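Local coordinates for adenosylmethionine-8-amino-7-oxononanoate aminotransferase (Methanocaldococcus jannaschii, PDB 6ZHK) that catalyses pyridoxal 5'-phosphate-dependent transamination as a thermostable D-amino acid transaminase of the class-III aminotransferase family, at the interface of chains A and B. Sequence-based numbering; all coordinates share one arbitrary frame. Chains: chain A/B, Adenosylmethionine-8-amino-7-oxononanoate aminotransferase.

Contact 1: the interface of chains A and B. Residues chain A 120-121, 123-124, 309; chain B 120-121, 124, 159, 337.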
loop_
_atom_site.group_PDB
_atom_site.type_symbol
_atom_site.label_atom_id
_atom_site.label_comp_id
_atom_site.label_asym_id
_atom_site.label_seq_id
_atom_site.Cartn_x
_atom_site.Cartn_y
_atom_site.Cartn_z
ATOM N N GLU A 120 -0.245 3.687 3.261
ATOM C CA GLU A 120 -0.744 4.245 2.012
ATOM C C GLU A 120 -2.172 3.818 1.704
ATOM O O GLU A 120 -2.911 4.634 1.211
ATOM C CB GLU A 120 0.150 3.874 0.827
ATOM C CG GLU A 120 1.427 4.691 0.819
ATOM C CD GLU A 120 2.418 4.353 1.914
ATOM O OE1 GLU A 120 2.767 3.133 2.044
ATOM O OE2 GLU A 120 2.768 5.298 2.681
ATOM N N ASP A 121 -2.577 2.581 2.046
ATOM C CA ASP A 121 -3.859 2.045 1.581
ATOM C C ASP A 121 -4.576 1.454 2.791
ATOM O O ASP A 121 -3.906 1.000 3.726
ATOM C CB ASP A 121 -3.666 0.904 0.567
ATOM C CG ASP A 121 -3.000 1.420 -0.699
ATOM O OD1 ASP A 121 -3.261 2.594 -1.057
ATOM O OD2 ASP A 121 -2.211 0.659 -1.336
ATOM N N ALA A 123 -6.056 -1.345 3.042
ATOM C CA ALA A 123 -5.709 -2.738 3.299
ATOM C C ALA A 123 -4.451 -2.792 4.187
ATOM O O ALA A 123 -4.342 -3.671 5.031
ATOM C CB ALA A 123 -5.474 -3.503 1.994
ATOM N N GLU A 124 -3.456 -1.926 3.914
ATOM C CA GLU A 124 -2.246 -1.905 4.722
ATOM C C GLU A 124 -2.578 -1.452 6.157
ATOM O O GLU A 124 -1.981 -1.957 7.098
ATOM C CB GLU A 124 -1.279 -0.856 4.142
ATOM C CG GLU A 124 -0.370 -1.290 2.985
ATOM C CD GLU A 124 0.355 -0.191 2.211
ATOM O OE1 GLU A 124 0.111 1.001 2.468
ATOM O OE2 GLU A 124 1.194 -0.507 1.320
ATOM N N PRO A 309 -3.245 8.441 -2.106
ATOM C CA PRO A 309 -3.311 7.279 -1.220
ATOM C C PRO A 309 -2.653 7.575 0.118
ATOM O O PRO A 309 -1.467 7.335 0.315
ATOM C CB PRO A 309 -2.566 6.194 -2.019
ATOM C CG PRO A 309 -1.538 6.940 -2.743
ATOM C CD PRO A 309 -2.223 8.238 -3.165
ATOM N N GLU B 120 0.596 0.656 -4.872
ATOM C CA GLU B 120 1.234 1.827 -4.279
ATOM C C GLU B 120 2.588 1.527 -3.670
ATOM O O GLU B 120 3.460 2.377 -3.716
ATOM C CB GLU B 120 0.360 2.488 -3.199
ATOM C CG GLU B 120 -0.790 3.283 -3.825
ATOM C CD GLU B 120 -1.876 2.406 -4.438
ATOM O OE1 GLU B 120 -2.377 1.517 -3.743
ATOM O OE2 GLU B 120 -2.201 2.599 -5.614
ATOM N N ASP B 121 2.814 0.321 -3.118
ATOM C CA ASP B 121 4.021 0.067 -2.332
ATOM C C ASP B 121 4.635 -1.240 -2.856
ATOM O O ASP B 121 3.910 -2.106 -3.393
ATOM C CB ASP B 121 3.658 -0.217 -0.854
ATOM N N GLU B 124 2.993 -4.379 -1.632
ATOM C CA GLU B 124 1.752 -4.720 -2.319
ATOM C C GLU B 124 2.068 -5.317 -3.701
ATOM O O GLU B 124 1.390 -6.237 -4.139
ATOM C CB GLU B 124 0.859 -3.498 -2.556
ATOM C CG GLU B 124 0.241 -2.832 -1.324
ATOM C CD GLU B 124 -0.335 -1.420 -1.480
ATOM O OE1 GLU B 124 -0.149 -0.789 -2.567
ATOM O OE2 GLU B 124 -0.923 -0.900 -0.471
ATOM N N THR B 159 3.660 -6.568 4.947
ATOM C CA THR B 159 2.352 -7.214 5.051
ATOM C C THR B 159 2.470 -8.752 5.141
ATOM O O THR B 159 3.539 -9.326 4.924
ATOM C CB THR B 159 1.441 -6.711 3.942
ATOM O OG1 THR B 159 2.176 -6.858 2.713
ATOM C CG2 THR B 159 1.169 -5.232 4.128
ATOM N N HIS B 337 -6.612 -1.993 -5.069
ATOM C CA HIS B 337 -7.167 -1.053 -4.113
ATOM C C HIS B 337 -7.568 0.246 -4.808
ATOM O O HIS B 337 -7.294 0.432 -5.993
ATOM C CB HIS B 337 -6.198 -0.853 -2.958
ATOM C CG HIS B 337 -6.123 -2.125 -2.186
ATOM N ND1 HIS B 337 -4.924 -2.601 -1.644
ATOM C CD2 HIS B 337 -7.111 -3.033 -1.925
ATOM C CE1 HIS B 337 -5.195 -3.778 -1.092
ATOM N NE2 HIS B 337 -6.560 -4.071 -1.269
#
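The carboxylate of A:Glu124 faces its twin B:Glu124 across the dimer, and its atom OE1 is held by two backbone N-H groups of its own chain. A:Glu120 N donates to A:Glu124 OE1 at 2.8 Å, nearly in line with the C-O bond, and A:Asp121 N reaches A:Glu124 OE1 at 3.1 Å from 46° above the carboxylate plane. This side chain caps the start of helix 122-140, the half of a capping box that the side chain of A:Asp121 does not return; in class-III aminotransferases the turn entering this helix helps hold the phosphate of pyridoxal 5'-phosphate. CG of A:Glu124 is anti to the carbonyl carbon (chi1 -85°) and the chain beyond is extended, which carries OE1 back over the turn. B:Glu124 repeats the arrangement, with B:Glu120 N 2.8 Å from B:Glu124 OE1. The two glutamates cross at about a right angle, bringing A:Glu124 OE2 within 2.8 Å of B:Glu124 OE2. The latter oxygen also collides with the poorly ordered side chain of A:Asp121, so this spacing is doubtful; two such acceptors would be expected to repel unless a proton is shared. Beyond the carboxylates, A:Pro309 CB packs on B:Glu120 CG at 3.9 Å.

Contact 2: the interface of chains A and B. Residues chain A 27, 29-30, 412, 414; chain B 325-328.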
loop_
_atom_site.group_PDB
_atom_site.type_symbol
_atom_site.label_atom_id
_atom_site.label_comp_id
_atom_site.label_asym_id
_atom_site.label_seq_id
_atom_site.Cartn_x
_atom_site.Cartn_y
_atom_site.Cartn_z
ATOM N N GLN A 27 -12.464 -8.379 -15.573
ATOM C CA GLN A 27 -12.246 -9.483 -16.492
ATOM C C GLN A 27 -11.763 -8.867 -17.796
ATOM O O GLN A 27 -12.570 -8.305 -18.542
ATOM C CB GLN A 27 -13.548 -10.296 -16.665
ATOM C CG GLN A 27 -13.496 -11.304 -17.788
ATOM C CD GLN A 27 -12.225 -12.118 -17.818
ATOM O OE1 GLN A 27 -11.384 -11.883 -18.671
ATOM N NE2 GLN A 27 -12.055 -13.045 -16.872
ATOM N N LYS A 29 -10.805 -9.933 -20.646
ATOM C CA LYS A 29 -11.454 -10.383 -21.888
ATOM C C LYS A 29 -12.584 -9.434 -22.242
ATOM O O LYS A 29 -12.709 -9.024 -23.385
ATOM C CB LYS A 29 -11.868 -11.855 -21.823
ATOM C CG LYS A 29 -12.788 -12.308 -22.963
ATOM C CD LYS A 29 -12.630 -13.734 -23.426
ATOM C CE LYS A 29 -13.496 -14.013 -24.655
ATOM N NZ LYS A 29 -14.846 -13.389 -24.504
ATOM N N GLU A 30 -13.439 -9.119 -21.268
ATOM C CA GLU A 30 -14.611 -8.313 -21.529
ATOM C C GLU A 30 -14.252 -6.849 -21.671
ATOM O O GLU A 30 -14.836 -6.155 -22.488
ATOM C CB GLU A 30 -15.652 -8.534 -20.440
ATOM C CG GLU A 30 -16.195 -9.916 -20.678
ATOM C CD GLU A 30 -17.465 -10.215 -19.924
ATOM O OE1 GLU A 30 -17.948 -9.299 -19.187
ATOM O OE2 GLU A 30 -17.955 -11.362 -20.089
ATOM N N GLY A 412 -23.432 -14.309 -13.754
ATOM C CA GLY A 412 -22.980 -14.083 -15.117
ATOM C C GLY A 412 -23.862 -13.091 -15.865
ATOM O O GLY A 412 -23.476 -12.599 -16.913
ATOM N N LYS A 414 -24.794 -10.089 -14.832
ATOM C CA LYS A 414 -24.303 -8.714 -14.687
ATOM C C LYS A 414 -25.463 -7.726 -14.610
ATOM O O LYS A 414 -25.465 -6.693 -15.296
ATOM C CB LYS A 414 -23.353 -8.356 -15.841
ATOM C CG LYS A 414 -22.097 -9.237 -15.900
ATOM C CD LYS A 414 -21.143 -8.948 -17.068
ATOM C CE LYS A 414 -20.343 -7.666 -16.932
ATOM N NZ LYS A 414 -19.672 -7.281 -18.203
ATOM N N GLY B 325 -11.558 -14.839 -19.489
ATOM C CA GLY B 325 -12.737 -15.639 -19.801
ATOM C C GLY B 325 -14.007 -14.817 -19.653
ATOM O O GLY B 325 -13.955 -13.591 -19.593
ATOM N N GLU B 326 -15.168 -15.500 -19.627
ATOM C CA GLU B 326 -16.422 -14.772 -19.507
ATOM C C GLU B 326 -16.552 -14.319 -18.061
ATOM O O GLU B 326 -16.065 -14.978 -17.162
ATOM C CB GLU B 326 -17.653 -15.627 -19.839
ATOM C CG GLU B 326 -17.417 -16.727 -20.839
ATOM C CD GLU B 326 -17.902 -16.235 -22.180
ATOM O OE1 GLU B 326 -19.129 -16.348 -22.438
ATOM O OE2 GLU B 326 -17.059 -15.700 -22.932
ATOM N N PHE B 327 -17.224 -13.195 -17.847
ATOM C CA PHE B 327 -17.372 -12.682 -16.501
ATOM C C PHE B 327 -17.825 -13.768 -15.518
ATOM O O PHE B 327 -17.319 -13.855 -14.402
ATOM C CB PHE B 327 -18.401 -11.565 -16.525
ATOM C CG PHE B 327 -18.513 -10.855 -15.200
ATOM C CD1 PHE B 327 -17.615 -9.847 -14.874
ATOM C CD2 PHE B 327 -19.493 -11.215 -14.296
ATOM C CE1 PHE B 327 -17.747 -9.181 -13.665
ATOM C CE2 PHE B 327 -19.613 -10.569 -13.083
ATOM C CZ PHE B 327 -18.716 -9.567 -12.760
ATOM N N GLY B 328 -18.826 -14.572 -15.909
ATOM C CA GLY B 328 -19.488 -15.463 -14.964
ATOM C C GLY B 328 -18.632 -16.692 -14.642
ATOM O O GLY B 328 -18.953 -17.469 -13.756
HETATM O O HOH W 1 -14.324 -14.050 -15.385
#
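A:Lys414 lays its aliphatic chain over the ring of B:Phe327, the first residue of the 3-10 helix 327-329, in this class-III aminotransferase dimer. From CB, with CG anti to the carbonyl carbon (chi1 -62°), the lysine reaches the ring at once: A:Lys414 CG is 3.6 Å from B:Phe327 CD2. The next methylene, A:Lys414 CD, sits 3.7 Å from B:Phe327 CG. A bend at chi3 (73°) then takes CE across one face, offset toward the rim. At the tip, A:Lys414 NZ turns to its own chain and meets A:Glu30 OE1 at 2.8 Å, nearly along the C-O axis, in a hydrogen-bonded salt bridge. That bond would help to orient the glutamate, whose other oxygen, A:Glu30 OE2, accepts from B:Phe327 N at 3.0 Å; the donor stands well above the carboxylate plane. One carboxylate thus joins the lysine of its own subunit to the partner's backbone.

A:Gln27 OE1 accepts from backbone N-H groups of both chains. A:Lys29 N lies 2.8 Å from A:Gln27 OE1, in the carbonyl plane on a lone pair, whereas B:Gly325 N, 3.1 Å from A:Gln27 OE1, comes from above that plane. The amide nitrogen NE2 uses a water, 2.9 Å from A:Gln27 NE2, to reach the carbonyl oxygens of B:Glu326 and B:Phe327. A looser salt bridge joins A:Lys29 to B:Glu326, whose side chain is poorly ordered.

Contact 3: the interface of chains A and B. Residues chain A 90, 98-99, 102, 115-116, 118; chain B 17, 20-22.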
loop_
_atom_site.group_PDB
_atom_site.type_symbol
_atom_site.label_atom_id
_atom_site.label_comp_id
_atom_site.label_asym_id
_atom_site.label_seq_id
_atom_site.Cartn_x
_atom_site.Cartn_y
_atom_site.Cartn_z
ATOM N N LEU A 90 9.911 8.881 7.615
ATOM C CA LEU A 90 9.554 8.799 9.036
ATOM C C LEU A 90 10.287 7.653 9.756
ATOM O O LEU A 90 10.033 7.418 10.929
ATOM C CB LEU A 90 8.033 8.634 9.166
ATOM C CG LEU A 90 7.269 9.935 9.434
ATOM C CD1 LEU A 90 7.362 10.900 8.309
ATOM C CD2 LEU A 90 5.792 9.660 9.739
ATOM N N SER A 98 3.425 15.566 8.345
ATOM C CA SER A 98 2.939 14.372 9.031
ATOM C C SER A 98 2.674 14.694 10.508
ATOM O O SER A 98 1.760 14.128 11.101
ATOM C CB SER A 98 3.941 13.214 8.882
ATOM O OG SER A 98 5.051 13.443 9.705
ATOM N N ILE A 99 3.472 15.620 11.099
ATOM C CA ILE A 99 3.318 15.943 12.513
ATOM C C ILE A 99 2.022 16.716 12.682
ATOM O O ILE A 99 1.271 16.471 13.647
ATOM C CB ILE A 99 4.542 16.722 13.063
ATOM C CG1 ILE A 99 5.792 15.830 13.066
ATOM C CG2 ILE A 99 4.259 17.219 14.480
ATOM C CD1 ILE A 99 7.124 16.575 13.106
ATOM N N ALA A 102 -0.863 14.447 12.262
ATOM C CA ALA A 102 -1.101 13.411 13.279
ATOM C C ALA A 102 -1.863 14.071 14.441
ATOM O O ALA A 102 -2.772 13.499 15.001
ATOM C CB ALA A 102 0.187 12.752 13.767
ATOM N N LYS A 115 -2.790 7.738 19.121
ATOM C CA LYS A 115 -1.518 7.497 18.415
ATOM C C LYS A 115 -1.837 7.193 16.954
ATOM O O LYS A 115 -2.903 6.634 16.682
ATOM C CB LYS A 115 -0.793 6.295 19.012
ATOM C CG LYS A 115 -0.263 6.548 20.449
ATOM C CD LYS A 115 0.839 7.587 20.446
ATOM C CE LYS A 115 1.468 7.818 21.812
ATOM N NZ LYS A 115 0.685 8.808 22.586
ATOM N N VAL A 116 -0.922 7.552 16.046
ATOM C CA VAL A 116 -1.194 7.493 14.609
ATOM C C VAL A 116 -0.022 6.760 13.952
ATOM O O VAL A 116 1.118 7.185 14.151
ATOM C CB VAL A 116 -1.305 8.924 13.987
ATOM C CG1 VAL A 116 -1.295 8.854 12.459
ATOM C CG2 VAL A 116 -2.573 9.593 14.461
ATOM N N TYR A 118 1.060 5.681 10.112
ATOM C CA TYR A 118 0.621 5.963 8.756
ATOM C C TYR A 118 0.976 4.832 7.798
ATOM O O TYR A 118 1.939 4.119 8.006
ATOM C CB TYR A 118 1.393 7.162 8.198
ATOM C CG TYR A 118 0.979 8.501 8.821
ATOM C CD1 TYR A 118 -0.279 9.034 8.558
ATOM C CD2 TYR A 118 1.865 9.239 9.617
ATOM C CE1 TYR A 118 -0.642 10.279 9.082
ATOM C CE2 TYR A 118 1.525 10.482 10.126
ATOM C CZ TYR A 118 0.256 10.980 9.885
ATOM O OH TYR A 118 -0.134 12.204 10.350
ATOM N N ASP B 17 5.440 15.471 17.509
ATOM C CA ASP B 17 5.985 14.309 16.822
ATOM C C ASP B 17 6.067 13.116 17.786
ATOM O O ASP B 17 5.593 12.013 17.487
ATOM C CB ASP B 17 7.364 14.666 16.286
ATOM C CG ASP B 17 8.000 13.644 15.355
ATOM O OD1 ASP B 17 7.241 12.959 14.586
ATOM O OD2 ASP B 17 9.262 13.562 15.361
ATOM N N TYR B 20 2.314 12.047 19.177
ATOM C CA TYR B 20 1.188 11.616 18.333
ATOM C C TYR B 20 1.564 10.575 17.283
ATOM O O TYR B 20 0.679 9.877 16.792
ATOM C CB TYR B 20 0.587 12.815 17.599
ATOM C CG TYR B 20 -0.005 13.810 18.563
ATOM C CD1 TYR B 20 -1.095 13.468 19.347
ATOM C CD2 TYR B 20 0.497 15.109 18.650
ATOM C CE1 TYR B 20 -1.672 14.386 20.221
ATOM C CE2 TYR B 20 -0.066 16.048 19.517
ATOM C CZ TYR B 20 -1.144 15.667 20.311
ATOM O OH TYR B 20 -1.679 16.570 21.195
ATOM N N ILE B 21 2.822 10.534 16.872
ATOM C CA ILE B 21 3.125 9.611 15.768
ATOM C C ILE B 21 3.845 8.368 16.304
ATOM O O ILE B 21 4.920 8.476 16.933
ATOM C CB ILE B 21 4.028 10.238 14.681
ATOM C CG1 ILE B 21 3.344 11.455 14.047
ATOM C CG2 ILE B 21 4.385 9.162 13.608
ATOM C CD1 ILE B 21 4.181 12.104 12.951
ATOM N N TRP B 22 3.296 7.201 15.956
ATOM C CA TRP B 22 3.986 5.936 16.107
ATOM C C TRP B 22 4.805 5.700 14.831
ATOM O O TRP B 22 4.249 5.409 13.765
ATOM C CB TRP B 22 2.923 4.843 16.311
ATOM C CG TRP B 22 3.422 3.496 16.744
ATOM C CD1 TRP B 22 4.671 2.961 16.559
ATOM C CD2 TRP B 22 2.638 2.453 17.337
ATOM N NE1 TRP B 22 4.700 1.679 17.059
ATOM C CE2 TRP B 22 3.480 1.342 17.550
ATOM C CE3 TRP B 22 1.294 2.345 17.728
ATOM C CZ2 TRP B 22 3.032 0.125 18.098
ATOM C CZ3 TRP B 22 0.860 1.181 18.322
ATOM C CH2 TRP B 22 1.716 0.083 18.523
HETATM O O HOH W 2 7.123 13.024 11.557
HETATM O O HOH W 3 3.793 5.403 11.124
#
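B:Ile21 pushes its side chain between strand 115-119 and helix 96-108 of chain A, and it hides more surface than any other residue of this patch, 75 Å². CG1 is anti to the carbonyl carbon (chi1 -61°) and presses on the methyl of the helix residue A:Ala102, with B:Ile21 CG1 at a tight 3.4 Å from A:Ala102 CB. The extended second torsion sends CD1 on to A:Ser98 OG, 3.6 Å from B:Ile21 CD1. The other branch, CG2, turns toward A:Leu90, whose side chain crosses the isoleucine at about a right angle. Behind this pocket, A:Tyr118 OH donates to A:Ser98 O on a lone pair in the carbonyl plane, tying strand to helix, while A:Val116 CG1 covers part of one tyrosine face. B:Asp17 lies obliquely against A:Ile99, with B:Asp17 CB 3.7 Å from A:Ile99 CD1; a water links its OD1 to A:Ser98 OG. A parallel beta bridge between A:Val116 and B:Ile21 sets the backbones in register, which would hold these orientations: A:Val116 N donates to B:Tyr20 O at 2.9 Å, and B:Trp22 N to A:Val116 O at 2.8 Å. A second water joins A:Tyr118 N to B:Trp22 O. The site docks the N-terminal segment of one subunit against strand 115-119 of its partner, fastening the homodimer.

The C-alpha centres of contacts 1 and 3 lie about 18 Å apart, those of contacts 1 and 2 about 27 Å, and those of contacts 2 and 3 about 43 Å. Contact 3 leads directly into contact 1 in chain A, since strand 115-119 runs into the turn at 120-121. Contacts 2 and 3 draw on neighbouring N-terminal stretches, residues 27-30 of one chain and 17-22 of the other. By the two-fold symmetry each subunit contributes both stretches; the 43 Å holds between the copies described, not within one chain. The starts of the helices expected to hold the cofactor meet at contact 1, near the two-fold of the homodimer.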